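Long-range contact in xylulokinase (Brucella ovis, PDB 5VM1), which probably phosphorylates D-xylulose to D-xylulose 5-phosphate with ATP, as a sugar kinase of the FGGY family: residues R166-D179 with W229-G242. Sequence-based numbering, arbitrary orientation.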
ATOM      1  N   ARG A 166      12.710  11.892  -6.546  1.00 42.75           N
ATOM      2  CA  ARG A 166      13.069  13.116  -5.839  1.00 45.04           C
ATOM      3  C   ARG A 166      14.507  13.521  -6.149  1.00 47.91           C
ATOM      4  O   ARG A 166      14.835  14.717  -6.142  1.00 43.86           O
ATOM      5  CB  ARG A 166      12.866  12.955  -4.324  1.00 37.52           C
ATOM      6  CG  ARG A 166      13.220  14.219  -3.493  1.00 39.40           C
ATOM      7  CD  ARG A 166      13.827  13.889  -2.135  1.00 35.37           C
ATOM      8  NE  ARG A 166      13.004  12.902  -1.438  1.00 33.11           N
ATOM      9  CZ  ARG A 166      11.800  13.136  -0.909  1.00 32.71           C
ATOM     10  NH1 ARG A 166      11.145  12.142  -0.314  1.00 30.89           N
ATOM     11  NH2 ARG A 166      11.250  14.343  -0.959  1.00 34.37           N
ATOM     12  N   LEU A 167      15.388  12.535  -6.359  1.00 45.91           N
ATOM     13  CA  LEU A 167      16.769  12.836  -6.715  1.00 44.31           C
ATOM     14  C   LEU A 167      16.826  13.551  -8.049  1.00 53.87           C
ATOM     15  O   LEU A 167      17.580  14.515  -8.215  1.00 61.95           O
ATOM     16  CB  LEU A 167      17.591  11.553  -6.786  1.00 37.87           C
ATOM     17  CG  LEU A 167      19.055  11.683  -7.205  1.00 42.74           C
ATOM     18  CD1 LEU A 167      19.858  12.503  -6.203  1.00 41.19           C
ATOM     19  CD2 LEU A 167      19.663  10.316  -7.411  1.00 38.99           C
ATOM     20  N   TRP A 168      16.015  13.100  -9.006  1.00 46.19           N
ATOM     21  CA  TRP A 168      15.881  13.790 -10.283  1.00 43.63           C
ATOM     22  C   TRP A 168      15.258  15.185 -10.110  1.00 45.28           C
ATOM     23  O   TRP A 168      15.660  16.135 -10.787  1.00 48.26           O
ATOM     24  CB  TRP A 168      15.079  12.906 -11.245  1.00 42.93           C
ATOM     25  CG  TRP A 168      14.631  13.605 -12.482  1.00 52.87           C
ATOM     26  CD1 TRP A 168      15.417  14.136 -13.443  1.00 48.59           C
ATOM     27  CD2 TRP A 168      13.270  13.901 -12.859  1.00 53.10           C
ATOM     28  NE1 TRP A 168      14.638  14.731 -14.414  1.00 59.84           N
ATOM     29  CE2 TRP A 168      13.318  14.601 -14.078  1.00 50.02           C
ATOM     30  CE3 TRP A 168      12.022  13.636 -12.283  1.00 50.55           C
ATOM     31  CZ2 TRP A 168      12.169  15.037 -14.740  1.00 50.36           C
ATOM     32  CZ3 TRP A 168      10.874  14.071 -12.952  1.00 46.94           C
ATOM     33  CH2 TRP A 168      10.959  14.758 -14.162  1.00 48.74           C
ATOM     34  N   LEU A 169      14.258  15.319  -9.231  1.00 43.68           N
ATOM     35  CA  LEU A 169      13.549  16.589  -9.056  1.00 53.22           C
ATOM     36  C   LEU A 169      14.375  17.614  -8.277  1.00 59.37           C
ATOM     37  O   LEU A 169      14.416  18.792  -8.646  1.00 49.99           O
ATOM     38  CB  LEU A 169      12.225  16.322  -8.340  1.00 51.36           C
ATOM     39  CG  LEU A 169      11.122  15.604  -9.127  1.00 44.51           C
ATOM     40  CD1 LEU A 169       9.943  15.272  -8.214  1.00 40.29           C
ATOM     41  CD2 LEU A 169      10.663  16.495 -10.274  1.00 45.23           C
ATOM     42  N   THR A 170      15.036  17.192  -7.192  1.00 64.00           N
ATOM     43  CA  THR A 170      15.677  18.112  -6.261  1.00 54.27           C
ATOM     44  C   THR A 170      17.186  18.001  -6.211  1.00 55.04           C
ATOM     45  O   THR A 170      17.833  18.939  -5.743  1.00 60.78           O
ATOM     46  CB  THR A 170      15.187  17.891  -4.817  1.00 54.70           C
ATOM     47  OG1 THR A 170      15.714  16.650  -4.323  1.00 50.78           O
ATOM     48  CG2 THR A 170      13.678  17.901  -4.727  1.00 47.02           C
ATOM     49  N   GLY A 171      17.759  16.879  -6.615  1.00 57.75           N
ATOM     50  CA  GLY A 171      19.187  16.701  -6.473  1.00 53.92           C
ATOM     51  C   GLY A 171      19.658  16.312  -5.092  1.00 52.99           C
ATOM     52  O   GLY A 171      20.875  16.314  -4.853  1.00 53.68           O
ATOM     53  N   GLU A 172      18.748  15.961  -4.180  1.00 53.85           N
ATOM     54  CA  GLU A 172      19.114  15.542  -2.835  1.00 57.87           C
ATOM     55  C   GLU A 172      18.720  14.088  -2.613  1.00 51.14           C
ATOM     56  O   GLU A 172      17.934  13.510  -3.370  1.00 61.99           O
ATOM     57  CB  GLU A 172      18.485  16.451  -1.764  1.00 61.19           C
ATOM     58  CG  GLU A 172      19.265  17.758  -1.579  1.00 67.32           C
ATOM     59  CD  GLU A 172      18.651  18.690  -0.550  1.00 77.57           C
ATOM     60  OE1 GLU A 172      18.894  18.495   0.666  1.00 76.78           O
ATOM     61  OE2 GLU A 172      17.922  19.622  -0.957  1.00 84.71           O
ATOM     62  N   TYR A 173      19.340  13.476  -1.608  1.00 43.54           N
ATOM     63  CA  TYR A 173      19.044  12.098  -1.206  1.00 39.70           C
ATOM     64  C   TYR A 173      18.208  12.151   0.071  1.00 39.85           C
ATOM     65  O   TYR A 173      18.746  12.281   1.165  1.00 45.41           O
ATOM     66  CB  TYR A 173      20.327  11.301  -0.966  1.00 38.08           C
ATOM     67  CG  TYR A 173      21.351  11.298  -2.079  1.00 38.85           C
ATOM     68  CD1 TYR A 173      21.167  10.561  -3.245  1.00 39.65           C
ATOM     69  CD2 TYR A 173      22.511  12.039  -1.955  1.00 42.36           C
ATOM     70  CE1 TYR A 173      22.135  10.562  -4.244  1.00 43.81           C
ATOM     71  CE2 TYR A 173      23.461  12.057  -2.936  1.00 45.52           C
ATOM     72  CZ  TYR A 173      23.277  11.326  -4.076  1.00 52.77           C
ATOM     73  OH  TYR A 173      24.265  11.384  -5.030  1.00 66.96           O
ATOM     74  N   ILE A 174      16.896  12.027  -0.052  1.00 42.46           N
ATOM     75  CA  ILE A 174      16.001  12.131   1.093  1.00 40.49           C
ATOM     76  C   ILE A 174      14.882  11.108   0.933  1.00 46.14           C
ATOM     77  O   ILE A 174      14.401  10.867  -0.180  1.00 39.28           O
ATOM     78  CB  ILE A 174      15.437  13.570   1.237  1.00 47.32           C
ATOM     79  CG1 ILE A 174      16.552  14.576   1.564  1.00 43.24           C
ATOM     80  CG2 ILE A 174      14.309  13.643   2.268  1.00 43.28           C
ATOM     81  CD1 ILE A 174      16.069  16.017   1.511  1.00 40.23           C
ATOM     82  N   SER A 175      14.464  10.513   2.053  1.00 43.70           N
ATOM     83  CA  SER A 175      13.303   9.644   2.119  1.00 28.76           C
ATOM     84  C   SER A 175      12.451  10.028   3.321  1.00 34.25           C
ATOM     85  O   SER A 175      12.930  10.673   4.261  1.00 41.52           O
ATOM     86  CB  SER A 175      13.736   8.186   2.246  1.00 27.48           C
ATOM     87  OG  SER A 175      12.664   7.311   1.982  1.00 35.70           O
ATOM     88  N   ASP A 176      11.192   9.580   3.317  1.00 35.12           N
ATOM     89  CA  ASP A 176      10.275   9.832   4.423  1.00 33.72           C
ATOM     90  C   ASP A 176      10.176   8.591   5.306  1.00 27.36           C
ATOM     91  O   ASP A 176      10.615   7.506   4.935  1.00 26.32           O
ATOM     92  CB  ASP A 176       8.884  10.260   3.918  1.00 35.75           C
ATOM     93  CG  ASP A 176       7.998   9.069   3.525  1.00 43.04           C
ATOM     94  OD1 ASP A 176       8.291   8.445   2.484  1.00 41.65           O
ATOM     95  OD2 ASP A 176       7.000   8.774   4.223  1.00 45.89           O
ATOM     96  N   MET A 177       9.615   8.777   6.507  1.00 29.17           N
ATOM     97  CA  MET A 177       9.570   7.688   7.484  1.00 29.22           C
ATOM     98  C   MET A 177       8.749   6.493   6.997  1.00 30.01           C
ATOM     99  O   MET A 177       9.167   5.344   7.196  1.00 36.30           O
ATOM    100  CB  MET A 177       9.027   8.189   8.816  1.00 36.08           C
ATOM    101  CG  MET A 177       9.917   9.211   9.475  1.00 45.17           C
ATOM    102  SD  MET A 177      11.617   8.641   9.680  1.00 40.66           S
ATOM    103  CE  MET A 177      12.398  10.147  10.229  1.00 33.73           C
ATOM    104  N   SER A 178       7.604   6.739   6.330  1.00 26.04           N
ATOM    105  CA  SER A 178       6.663   5.660   6.010  1.00 32.45           C
ATOM    106  C   SER A 178       7.209   4.749   4.934  1.00 29.32           C
ATOM    107  O   SER A 178       6.968   3.540   4.953  1.00 34.70           O
ATOM    108  CB  SER A 178       5.305   6.219   5.574  1.00 30.68           C
ATOM    109  OG  SER A 178       5.313   6.698   4.240  1.00 27.50           O
ATOM    110  N   ASP A 179       7.939   5.314   3.991  1.00 28.96           N
ATOM    111  CA  ASP A 179       8.502   4.509   2.930  1.00 26.18           C
ATOM    112  C   ASP A 179       9.715   3.758   3.435  1.00 32.46           C
ATOM    113  O   ASP A 179       9.935   2.596   3.066  1.00 22.73           O
ATOM    114  CB  ASP A 179       8.855   5.427   1.753  1.00 23.62           C
ATOM    115  CG  ASP A 179       8.557   4.809   0.374  1.00 39.14           C
ATOM    116  OD1 ASP A 179       8.198   3.604   0.249  1.00 32.04           O
ATOM    117  OD2 ASP A 179       8.640   5.590  -0.599  1.00 35.95           O
ATOM    118  N   TRP A 229       9.538  24.075 -17.043  1.00 86.19           N
ATOM    119  CA  TRP A 229       8.081  24.150 -16.959  1.00 88.46           C
ATOM    120  C   TRP A 229       7.597  25.545 -16.562  1.00 91.96           C
ATOM    121  O   TRP A 229       6.391  25.746 -16.353  1.00 89.64           O
ATOM    122  CB  TRP A 229       7.559  23.105 -15.966  1.00 79.12           C
ATOM    123  CG  TRP A 229       8.092  21.729 -16.227  1.00 76.92           C
ATOM    124  CD1 TRP A 229       8.258  21.138 -17.445  1.00 80.89           C
ATOM    125  CD2 TRP A 229       8.563  20.782 -15.255  1.00 74.71           C
ATOM    126  NE1 TRP A 229       8.788  19.884 -17.295  1.00 86.37           N
ATOM    127  CE2 TRP A 229       8.985  19.638 -15.961  1.00 80.10           C
ATOM    128  CE3 TRP A 229       8.661  20.789 -13.860  1.00 60.59           C
ATOM    129  CZ2 TRP A 229       9.503  18.504 -15.315  1.00 68.41           C
ATOM    130  CZ3 TRP A 229       9.173  19.674 -13.225  1.00 58.01           C
ATOM    131  CH2 TRP A 229       9.590  18.544 -13.954  1.00 59.28           C
ATOM    132  N   SER A 230       8.517  26.506 -16.452  1.00 91.20           N
ATOM    133  CA  SER A 230       8.228  27.891 -16.082  1.00 89.77           C
ATOM    134  C   SER A 230       7.528  27.960 -14.722  1.00 86.75           C
ATOM    135  O   SER A 230       6.337  28.226 -14.607  1.00 87.44           O
ATOM    136  CB  SER A 230       7.412  28.588 -17.176  1.00 89.90           C
ATOM    137  OG  SER A 230       8.249  28.966 -18.256  1.00 96.03           O
ATOM    138  N   LEU A 231       8.320  27.714 -13.685  1.00 81.64           N
ATOM    139  CA  LEU A 231       7.833  27.798 -12.318  1.00 77.27           C
ATOM    140  C   LEU A 231       8.094  29.197 -11.764  1.00 81.75           C
ATOM    141  O   LEU A 231       9.227  29.699 -11.813  1.00 75.36           O
ATOM    142  CB  LEU A 231       8.496  26.728 -11.449  1.00 75.47           C
ATOM    143  N   THR A 232       7.034  29.816 -11.224  1.00 89.32           N
ATOM    144  CA  THR A 232       7.089  31.210 -10.777  1.00 97.81           C
ATOM    145  C   THR A 232       7.881  31.374  -9.484  1.00103.17           C
ATOM    146  O   THR A 232       8.577  32.383  -9.308  1.00111.62           O
ATOM    147  CB  THR A 232       5.661  31.762 -10.601  1.00 96.58           C
ATOM    148  OG1 THR A 232       5.030  31.912 -11.880  1.00 97.82           O
ATOM    149  CG2 THR A 232       5.658  33.117  -9.886  1.00 93.89           C
ATOM    150  N   ALA A 233       7.799  30.411  -8.573  1.00103.98           N
ATOM    151  CA  ALA A 233       8.368  30.581  -7.247  1.00107.11           C
ATOM    152  C   ALA A 233       9.290  29.423  -6.896  1.00 95.05           C
ATOM    153  O   ALA A 233       9.418  28.442  -7.634  1.00 81.65           O
ATOM    154  CB  ALA A 233       7.274  30.705  -6.180  1.00112.32           C
ATOM    155  N   SER A 234       9.953  29.584  -5.750  1.00 93.31           N
ATOM    156  CA  SER A 234      10.696  28.499  -5.127  1.00 81.26           C
ATOM    157  C   SER A 234       9.742  27.351  -4.823  1.00 79.54           C
ATOM    158  O   SER A 234       8.799  27.510  -4.041  1.00 69.51           O
ATOM    159  CB  SER A 234      11.374  29.003  -3.851  1.00 72.72           C
ATOM    160  OG  SER A 234      11.985  27.934  -3.156  1.00 75.83           O
ATOM    161  N   VAL A 235       9.963  26.209  -5.474  1.00 81.29           N
ATOM    162  CA  VAL A 235       9.055  25.069  -5.398  1.00 71.12           C
ATOM    163  C   VAL A 235       9.603  24.088  -4.364  1.00 63.55           C
ATOM    164  O   VAL A 235      10.623  23.430  -4.597  1.00 66.53           O
ATOM    165  CB  VAL A 235       8.887  24.395  -6.765  1.00 60.73           C
ATOM    166  CG1 VAL A 235       7.891  23.264  -6.676  1.00 57.65           C
ATOM    167  CG2 VAL A 235       8.438  25.400  -7.797  1.00 62.98           C
ATOM    168  N   ILE A 236       8.879  23.923  -3.257  1.00 49.16           N
ATOM    169  CA  ILE A 236       9.259  22.981  -2.208  1.00 56.94           C
ATOM    170  C   ILE A 236       8.771  21.589  -2.595  1.00 53.28           C
ATOM    171  O   ILE A 236       7.678  21.437  -3.160  1.00 56.57           O
ATOM    172  CB  ILE A 236       8.658  23.422  -0.856  1.00 58.36           C
ATOM    173  CG1 ILE A 236       9.508  24.500  -0.176  1.00 57.57           C
ATOM    174  CG2 ILE A 236       8.422  22.228   0.077  1.00 44.16           C
ATOM    175  CD1 ILE A 236       8.718  25.335   0.848  1.00 58.12           C
ATOM    176  N   VAL A 237       9.597  20.568  -2.346  1.00 44.11           N
ATOM    177  CA  VAL A 237       9.210  19.167  -2.524  1.00 44.96           C
ATOM    178  C   VAL A 237       9.016  18.517  -1.156  1.00 49.84           C
ATOM    179  O   VAL A 237       9.903  18.588  -0.294  1.00 47.81           O
ATOM    180  CB  VAL A 237      10.230  18.376  -3.362  1.00 42.72           C
ATOM    181  CG1 VAL A 237       9.714  16.972  -3.597  1.00 41.28           C
ATOM    182  CG2 VAL A 237      10.454  19.050  -4.700  1.00 44.88           C
ATOM    183  N   ALA A 238       7.860  17.882  -0.959  1.00 39.55           N
ATOM    184  CA  ALA A 238       7.541  17.272   0.322  1.00 46.03           C
ATOM    185  C   ALA A 238       8.284  15.948   0.507  1.00 49.70           C
ATOM    186  O   ALA A 238       8.873  15.385  -0.424  1.00 45.89           O
ATOM    187  CB  ALA A 238       6.040  17.049   0.459  1.00 37.50           C
ATOM    188  N   GLY A 239       8.278  15.470   1.752  1.00 43.86           N
ATOM    189  CA  GLY A 239       8.843  14.165   2.020  1.00 45.01           C
ATOM    190  C   GLY A 239       8.124  13.070   1.260  1.00 46.37           C
ATOM    191  O   GLY A 239       8.752  12.152   0.724  1.00 42.91           O
ATOM    192  N   GLY A 240       6.805  13.165   1.183  1.00 39.13           N
ATOM    193  CA  GLY A 240       6.031  12.178   0.478  1.00 32.87           C
ATOM    194  C   GLY A 240       5.702  10.986   1.359  1.00 31.48           C
ATOM    195  O   GLY A 240       5.770  11.029   2.579  1.00 31.14           O
ATOM    196  N   ALA A 241       5.349   9.891   0.712  1.00 31.51           N
ATOM    197  CA  ALA A 241       5.014   8.709   1.482  1.00 33.45           C
ATOM    198  C   ALA A 241       5.086   7.516   0.551  1.00 34.49           C
ATOM    199  O   ALA A 241       5.124   7.669  -0.671  1.00 39.31           O
ATOM    200  CB  ALA A 241       3.630   8.852   2.125  1.00 29.28           C
ATOM    201  N   GLY A 242       5.119   6.318   1.135  1.00 33.68           N
ATOM    202  CA  GLY A 242       4.809   5.145   0.347  1.00 34.76           C
ATOM    203  C   GLY A 242       3.342   5.145  -0.034  1.00 30.10           C
ATOM    204  O   GLY A 242       2.524   5.839   0.583  1.00 27.74           O
TER
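Thr170 lies beside Val237 where helix 166-170 runs against strand 236-238, the axes 10.2 Å apart and nearly antiparallel at 167°. Beyond the turn at Gly171 the chain reverses, and Asp176 comes alongside Gly239 and Asp179 alongside Gly242. At the break in strand 236-242, the consecutive carbonyls of Ala238 and Gly239 are taken up by the two terminal nitrogens of Arg166. Its NH1 donates to Gly239 O (2.6 Å, 165°) and its NH2 to Ala238 O (2.6 Å), both acceptors close to the guanidinium plane. CG stands anti to the backbone N, and bends at chi2 and chi3 swing the group round until NE also reaches Ile174 O (2.8 Å). These three carbonyls hold the guanidinium in its orientation, and the salt bridge from NH1 to Asp163 probably offsets its buried charge.

At the Gly242 end, Ser178 OG accepts from Gly242 N (3.1 Å) while donating to the syn lone pair of Asp176 OD2 (2.7 Å). Asp176 is the N-cap of helix 177-180, its OD2 also taking Ser178 N from above the carboxylate plane. Methyl CG2 of Thr170 meets CG2 of Val237 at 3.4 Å. At the far end, CH2 of Trp168 and CD2 of Leu169 reach the ring edge of Trp229.

Lys162 bridges the carboxylates of Asp176 and Asp179; Asp179 touches Met87, predicted to bind substrate, and Gly242 precedes the predicted proton acceptor Asp243. Helix 161-170 lies against the central sheet of the N-terminal actin-like ATPase domain, Arg166 and Leu169 touching Leu83 of strand 78-85, with helix 53-70 beside both tryptophans and helix 433-446 against Ala238 and Ala241.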